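PDB 5WYB: probable enoyl-CoA hydratase/isomerase, which probably acts as a crotonase-type hydro-lyase, adding water across the double bond of an enoyl-CoA-like substrate or forming that bond by dehydration. Local coordinates for residues C131-A136 / L190-V195; A136-Q141 / D181-L186. The protein carries 1 engineered substitution. All coordinates share one frame; numbering follows the deposited sequence.

Contact 1: C131-A136 / L190-V195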
loop_
_atom_site.group_PDB
_atom_site.type_symbol
_atom_site.label_atom_id
_atom_site.label_comp_id
_atom_site.label_asym_id
_atom_site.label_seq_id
_atom_site.Cartn_x
_atom_site.Cartn_y
_atom_site.Cartn_z
ATOM N N CYS A 131 -15.247 -17.051 8.849
ATOM C CA CYS A 131 -16.058 -17.657 7.808
ATOM C C CYS A 131 -16.509 -16.610 6.803
ATOM O O CYS A 131 -16.455 -15.407 7.056
ATOM C CB CYS A 131 -17.281 -18.352 8.402
ATOM S SG CYS A 131 -16.905 -19.766 9.435
ATOM N N ASP A 132 -16.974 -17.087 5.650
ATOM C CA ASP A 132 -17.437 -16.174 4.609
ATOM C C ASP A 132 -18.775 -15.543 4.973
ATOM O O ASP A 132 -18.955 -14.327 4.841
ATOM C CB ASP A 132 -17.542 -16.908 3.274
ATOM C CG ASP A 132 -16.207 -17.411 2.778
ATOM O OD1 ASP A 132 -15.216 -16.644 2.835
ATOM O OD2 ASP A 132 -16.156 -18.578 2.338
ATOM N N ILE A 133 -19.736 -16.352 5.411
ATOM C CA ILE A 133 -21.086 -15.878 5.694
ATOM C C ILE A 133 -21.495 -16.326 7.089
ATOM O O ILE A 133 -21.115 -17.405 7.557
ATOM C CB ILE A 133 -22.093 -16.381 4.634
ATOM C CG1 ILE A 133 -21.615 -16.014 3.225
ATOM C CG2 ILE A 133 -23.477 -15.802 4.884
ATOM C CD1 ILE A 133 -22.329 -16.751 2.118
ATOM N N ARG A 134 -22.276 -15.486 7.761
ATOM C CA ARG A 134 -22.763 -15.765 9.102
ATOM C C ARG A 134 -24.286 -15.799 9.105
ATOM O O ARG A 134 -24.933 -14.907 8.551
ATOM C CB ARG A 134 -22.246 -14.720 10.085
ATOM C CG ARG A 134 -20.767 -14.857 10.394
ATOM C CD ARG A 134 -20.129 -13.498 10.566
ATOM N NE ARG A 134 -20.183 -12.752 9.318
ATOM C CZ ARG A 134 -19.319 -12.909 8.323
ATOM N NH1 ARG A 134 -18.327 -13.780 8.438
ATOM N NH2 ARG A 134 -19.450 -12.198 7.212
ATOM N N ILE A 135 -24.844 -16.840 9.717
ATOM C CA ILE A 135 -26.283 -16.994 9.918
ATOM C C ILE A 135 -26.506 -17.190 11.407
ATOM O O ILE A 135 -26.014 -18.168 11.985
ATOM C CB ILE A 135 -26.860 -18.180 9.132
ATOM C CG1 ILE A 135 -26.660 -17.977 7.633
ATOM C CG2 ILE A 135 -28.338 -18.357 9.444
ATOM C CD1 ILE A 135 -27.110 -19.153 6.814
ATOM N N ALA A 136 -27.229 -16.266 12.028
ATOM C CA ALA A 136 -27.400 -16.241 13.473
ATOM C C ALA A 136 -28.846 -16.530 13.854
ATOM O O ALA A 136 -29.777 -16.095 13.174
ATOM C CB ALA A 136 -26.983 -14.889 14.050
ATOM N N LEU A 190 -22.823 -7.334 10.881
ATOM C CA LEU A 190 -22.056 -8.419 11.477
ATOM C C LEU A 190 -22.538 -9.780 10.993
ATOM O O LEU A 190 -21.725 -10.694 10.809
ATOM C CB LEU A 190 -22.120 -8.328 13.000
ATOM C CG LEU A 190 -21.489 -9.457 13.817
ATOM C CD1 LEU A 190 -20.017 -9.659 13.461
ATOM C CD2 LEU A 190 -21.644 -9.175 15.298
ATOM N N VAL A 191 -23.848 -9.938 10.777
ATOM C CA VAL A 191 -24.412 -11.153 10.201
ATOM C C VAL A 191 -25.187 -10.784 8.946
ATOM O O VAL A 191 -25.582 -9.634 8.743
ATOM C CB VAL A 191 -25.326 -11.912 11.181
ATOM C CG1 VAL A 191 -24.563 -12.302 12.428
ATOM C CG2 VAL A 191 -26.531 -11.070 11.535
ATOM N N GLU A 192 -25.400 -11.784 8.097
ATOM C CA GLU A 192 -26.126 -11.573 6.852
ATOM C C GLU A 192 -27.559 -12.080 6.896
ATOM O O GLU A 192 -28.385 -11.612 6.110
ATOM C CB GLU A 192 -25.412 -12.250 5.677
ATOM C CG GLU A 192 -24.063 -11.628 5.286
ATOM C CD GLU A 192 -23.017 -11.847 6.336
ATOM O OE1 GLU A 192 -22.738 -13.025 6.649
ATOM O OE2 GLU A 192 -22.517 -10.834 6.874
ATOM N N GLN A 193 -27.870 -13.033 7.771
ATOM C CA GLN A 193 -29.214 -13.587 7.845
ATOM C C GLN A 193 -29.527 -13.943 9.288
ATOM O O GLN A 193 -28.719 -14.599 9.951
ATOM C CB GLN A 193 -29.361 -14.821 6.948
ATOM C CG GLN A 193 -30.779 -15.367 6.910
ATOM C CD GLN A 193 -30.908 -16.679 6.161
ATOM O OE1 GLN A 193 -29.918 -17.332 5.850
ATOM N NE2 GLN A 193 -32.143 -17.073 5.869
ATOM N N VAL A 194 -30.700 -13.510 9.768
ATOM C CA VAL A 194 -31.212 -13.901 11.079
ATOM C C VAL A 194 -32.311 -14.927 10.884
ATOM O O VAL A 194 -33.099 -14.857 9.932
ATOM C CB VAL A 194 -31.723 -12.694 11.885
ATOM C CG1 VAL A 194 -32.140 -13.131 13.281
ATOM C CG2 VAL A 194 -30.647 -11.637 11.976
ATOM N N VAL A 195 -32.320 -15.947 11.701
ATOM C CA VAL A 195 -33.262 -17.058 11.637
ATOM C C VAL A 195 -33.739 -17.414 13.014
ATOM O O VAL A 195 -33.239 -16.948 13.977
ATOM C CB VAL A 195 -32.740 -18.340 11.003
ATOM C CG1 VAL A 195 -32.412 -18.196 9.559
ATOM C CG2 VAL A 195 -31.666 -18.994 11.836
#
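Arg134, in strand 133-137, meets Glu192, in the loop just before strand 193-195, and a carboxylate oxygen takes up a backbone N-H that faces the loop. Glu192 OE1 accepts the backbone N of Arg134 at 2.7 Å in a nearly straight bond (170°), while the backbone N of Glu192 donates to Arg134 O at 3.2 Å. The glutamate chain, bent about the CB-CG bond (chi2 69°), curls back to bring its carboxylate there. Its other oxygen, OE2, forms a weak salt bridge with Arg134 NH2 at 3.4 Å, the guanidinium and carboxylate planes standing 82° apart. Cys131 O lies close to the guanidinium plane and accepts Arg134 NH1 at 2.8 Å, with Ala128 O as a further acceptor, which should fix the group's rotation. Gly168 of a second subunit packs on both Arg134 and Glu192.

Beyond this pair, Ala136 restores ordinary strand geometry: its N donates to Gln193 O at 3.1 Å and its O accepts from Val195 N at 2.9 Å. Its CB rests on Val191 CG1 at 3.9 Å. On the face of Ile135 and Gln193, the two side chains run alongside each other. The parallel pairing adds edge strand 193-195 to the central sheet of the crotonase fold.

Contact 2: A136-Q141 / D181-L186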
loop_
_atom_site.group_PDB
_atom_site.type_symbol
_atom_site.label_atom_id
_atom_site.label_comp_id
_atom_site.label_asym_id
_atom_site.label_seq_id
_atom_site.Cartn_x
_atom_site.Cartn_y
_atom_site.Cartn_z
ATOM N N ALA A 136 -27.229 -16.266 12.028
ATOM C CA ALA A 136 -27.400 -16.241 13.473
ATOM C C ALA A 136 -28.846 -16.530 13.854
ATOM O O ALA A 136 -29.777 -16.095 13.174
ATOM C CB ALA A 136 -26.983 -14.889 14.050
ATOM N N GLU A 137 -29.030 -17.211 14.964
ATOM C CA GLU A 137 -30.299 -17.482 15.570
ATOM C C GLU A 137 -30.689 -16.225 16.340
ATOM O O GLU A 137 -29.847 -15.508 16.795
ATOM C CB GLU A 137 -30.251 -18.715 16.465
ATOM C CG GLU A 137 -30.625 -20.004 15.754
ATOM C CD GLU A 137 -30.167 -21.275 16.441
ATOM O OE1 GLU A 137 -30.117 -21.294 17.647
ATOM O OE2 GLU A 137 -29.871 -22.249 15.769
ATOM N N ARG A 138 -31.976 -16.003 16.517
ATOM C CA ARG A 138 -32.512 -14.811 17.139
ATOM C C ARG A 138 -31.992 -14.548 18.510
ATOM O O ARG A 138 -31.677 -13.449 18.818
ATOM C CB ARG A 138 -34.029 -14.888 17.189
ATOM C CG ARG A 138 -34.756 -14.269 16.030
ATOM C CD ARG A 138 -36.288 -14.389 16.142
ATOM N NE ARG A 138 -36.709 -14.287 17.514
ATOM C CZ ARG A 138 -37.107 -15.302 18.257
ATOM N NH1 ARG A 138 -37.175 -16.514 17.752
ATOM N NH2 ARG A 138 -37.433 -15.092 19.497
ATOM N N GLN A 139 -31.857 -15.566 19.318
ATOM C CA GLN A 139 -31.329 -15.400 20.644
ATOM C C GLN A 139 -29.790 -15.303 20.780
ATOM O O GLN A 139 -29.291 -15.057 21.843
ATOM C CB GLN A 139 -31.877 -16.500 21.528
ATOM C CG GLN A 139 -31.290 -17.873 21.317
ATOM C CD GLN A 139 -31.502 -18.384 19.935
ATOM O OE1 GLN A 139 -32.225 -17.793 19.178
ATOM N NE2 GLN A 139 -30.868 -19.484 19.599
ATOM N N ALA A 140 -29.050 -15.508 19.708
ATOM C CA ALA A 140 -27.592 -15.518 19.770
ATOM C C ALA A 140 -27.035 -14.159 20.173
ATOM O O ALA A 140 -27.502 -13.113 19.717
ATOM C CB ALA A 140 -26.997 -15.928 18.422
ATOM N N GLN A 141 -26.011 -14.185 21.022
ATOM C CA GLN A 141 -25.327 -12.984 21.480
ATOM C C GLN A 141 -23.835 -13.086 21.184
ATOM O O GLN A 141 -23.213 -14.127 21.410
ATOM C CB GLN A 141 -25.563 -12.759 22.972
ATOM C CG GLN A 141 -27.015 -12.485 23.307
ATOM C CD GLN A 141 -27.202 -12.017 24.725
ATOM O OE1 GLN A 141 -26.294 -12.119 25.547
ATOM N NE2 GLN A 141 -28.388 -11.496 25.025
ATOM N N ASP A 181 -26.949 -8.603 19.991
ATOM C CA ASP A 181 -27.785 -9.747 19.662
ATOM C C ASP A 181 -27.945 -9.849 18.148
ATOM O O ASP A 181 -27.553 -8.957 17.397
ATOM C CB ASP A 181 -29.143 -9.653 20.360
ATOM C CG ASP A 181 -29.854 -8.333 20.103
ATOM O OD1 ASP A 181 -29.811 -7.818 18.968
ATOM O OD2 ASP A 181 -30.472 -7.812 21.052
ATOM N N ALA A 182 -28.565 -10.945 17.702
ATOM C CA ALA A 182 -28.621 -11.244 16.274
ATOM C C ALA A 182 -29.301 -10.135 15.477
ATOM O O ALA A 182 -28.916 -9.856 14.337
ATOM C CB ALA A 182 -29.336 -12.572 16.048
ATOM N N GLU A 183 -30.316 -9.490 16.052
ATOM C CA GLU A 183 -31.025 -8.459 15.302
ATOM C C GLU A 183 -30.193 -7.186 15.189
ATOM O O GLU A 183 -30.233 -6.502 14.161
ATOM C CB GLU A 183 -32.377 -8.175 15.951
ATOM C CG GLU A 183 -33.312 -9.373 15.956
ATOM C CD GLU A 183 -34.230 -9.404 14.753
ATOM O OE1 GLU A 183 -34.449 -8.333 14.150
ATOM O OE2 GLU A 183 -34.742 -10.494 14.416
ATOM N N THR A 184 -29.438 -6.849 16.235
ATOM C CA THR A 184 -28.499 -5.739 16.121
ATOM C C THR A 184 -27.356 -6.088 15.174
ATOM O O THR A 184 -26.925 -5.251 14.373
ATOM C CB THR A 184 -27.965 -5.364 17.502
ATOM O OG1 THR A 184 -29.057 -4.981 18.345
ATOM C CG2 THR A 184 -26.995 -4.209 17.402
ATOM N N ALA A 185 -26.871 -7.331 15.239
ATOM C CA ALA A 185 -25.815 -7.778 14.338
ATOM C C ALA A 185 -26.235 -7.649 12.882
ATOM O O ALA A 185 -25.435 -7.245 12.030
ATOM C CB ALA A 185 -25.443 -9.223 14.655
ATOM N N LEU A 186 -27.488 -7.990 12.577
ATOM C CA LEU A 186 -27.988 -7.849 11.215
ATOM C C LEU A 186 -28.042 -6.389 10.800
ATOM O O LEU A 186 -27.737 -6.051 9.652
ATOM C CB LEU A 186 -29.370 -8.478 11.098
ATOM C CG LEU A 186 -30.040 -8.397 9.730
ATOM C CD1 LEU A 186 -29.282 -9.238 8.725
ATOM C CD2 LEU A 186 -31.479 -8.847 9.823
#
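Ala182, in the first turn of helix 182-188, presses its methyl group against the bend that follows strand 133-137, an instance of a capped helix start packed on a type I beta turn within the crotonase fold. The turn runs from Glu137 to Ala140 and is closed by Ala140 N donating to Glu137 O.

Apolar and van der Waals contacts come first. Ala182 CB lies 3.1 Å from Glu137 O and 3.7 Å from Arg138 O, so the methyl sits against two carbonyls of the turn, while Ala136 CB meets it at 3.9 Å from the strand. Val194 also touches Ala182, joining the helix to the sheet edge.

Backbone contacts follow at the neighbouring residues. Gln141 and Asp181 face each other as an antiparallel non-hydrogen-bonded pair, and Asp181 CA makes a CA-H...O contact of 3.4 Å with Ala140 O.

Charged side chains make up the outer part. Arg138 and Glu183 run side by side in the same direction, but their charged atoms do not touch: Arg138 CG is the atom nearest Glu183 OE2, at 4.1 Å. The guanidinium turns instead to Asp196, with which NH1 forms a salt bridge.

Asp181 is the N-cap. With CG between the backbone N and the carbonyl carbon (chi1 53°), its OD1 accepts Thr184 N at 2.9 Å, a nearly straight bond of 163°.

Contacts 1 and 2 show how one strand can serve two partners in succession. Their centres lie about 9 Å apart, and both use strand 133-137, with Ala136 common to the two. Along the chain the order is 131-136, 136-141, 181-186 and 190-195, so contact 2 is nested inside the loop that contact 1 closes. Helix 182-188 is followed, after a short loop, by strand 193-195, and the contacts touch through it: Val194 CG2 packs 3.5 Å from Leu186 CB. The helix thus packs beside the sheet edge while the strand after it completes that edge, and a second subunit reaches both contacts, placing this corner of the fold near an interface of the six-chain assembly.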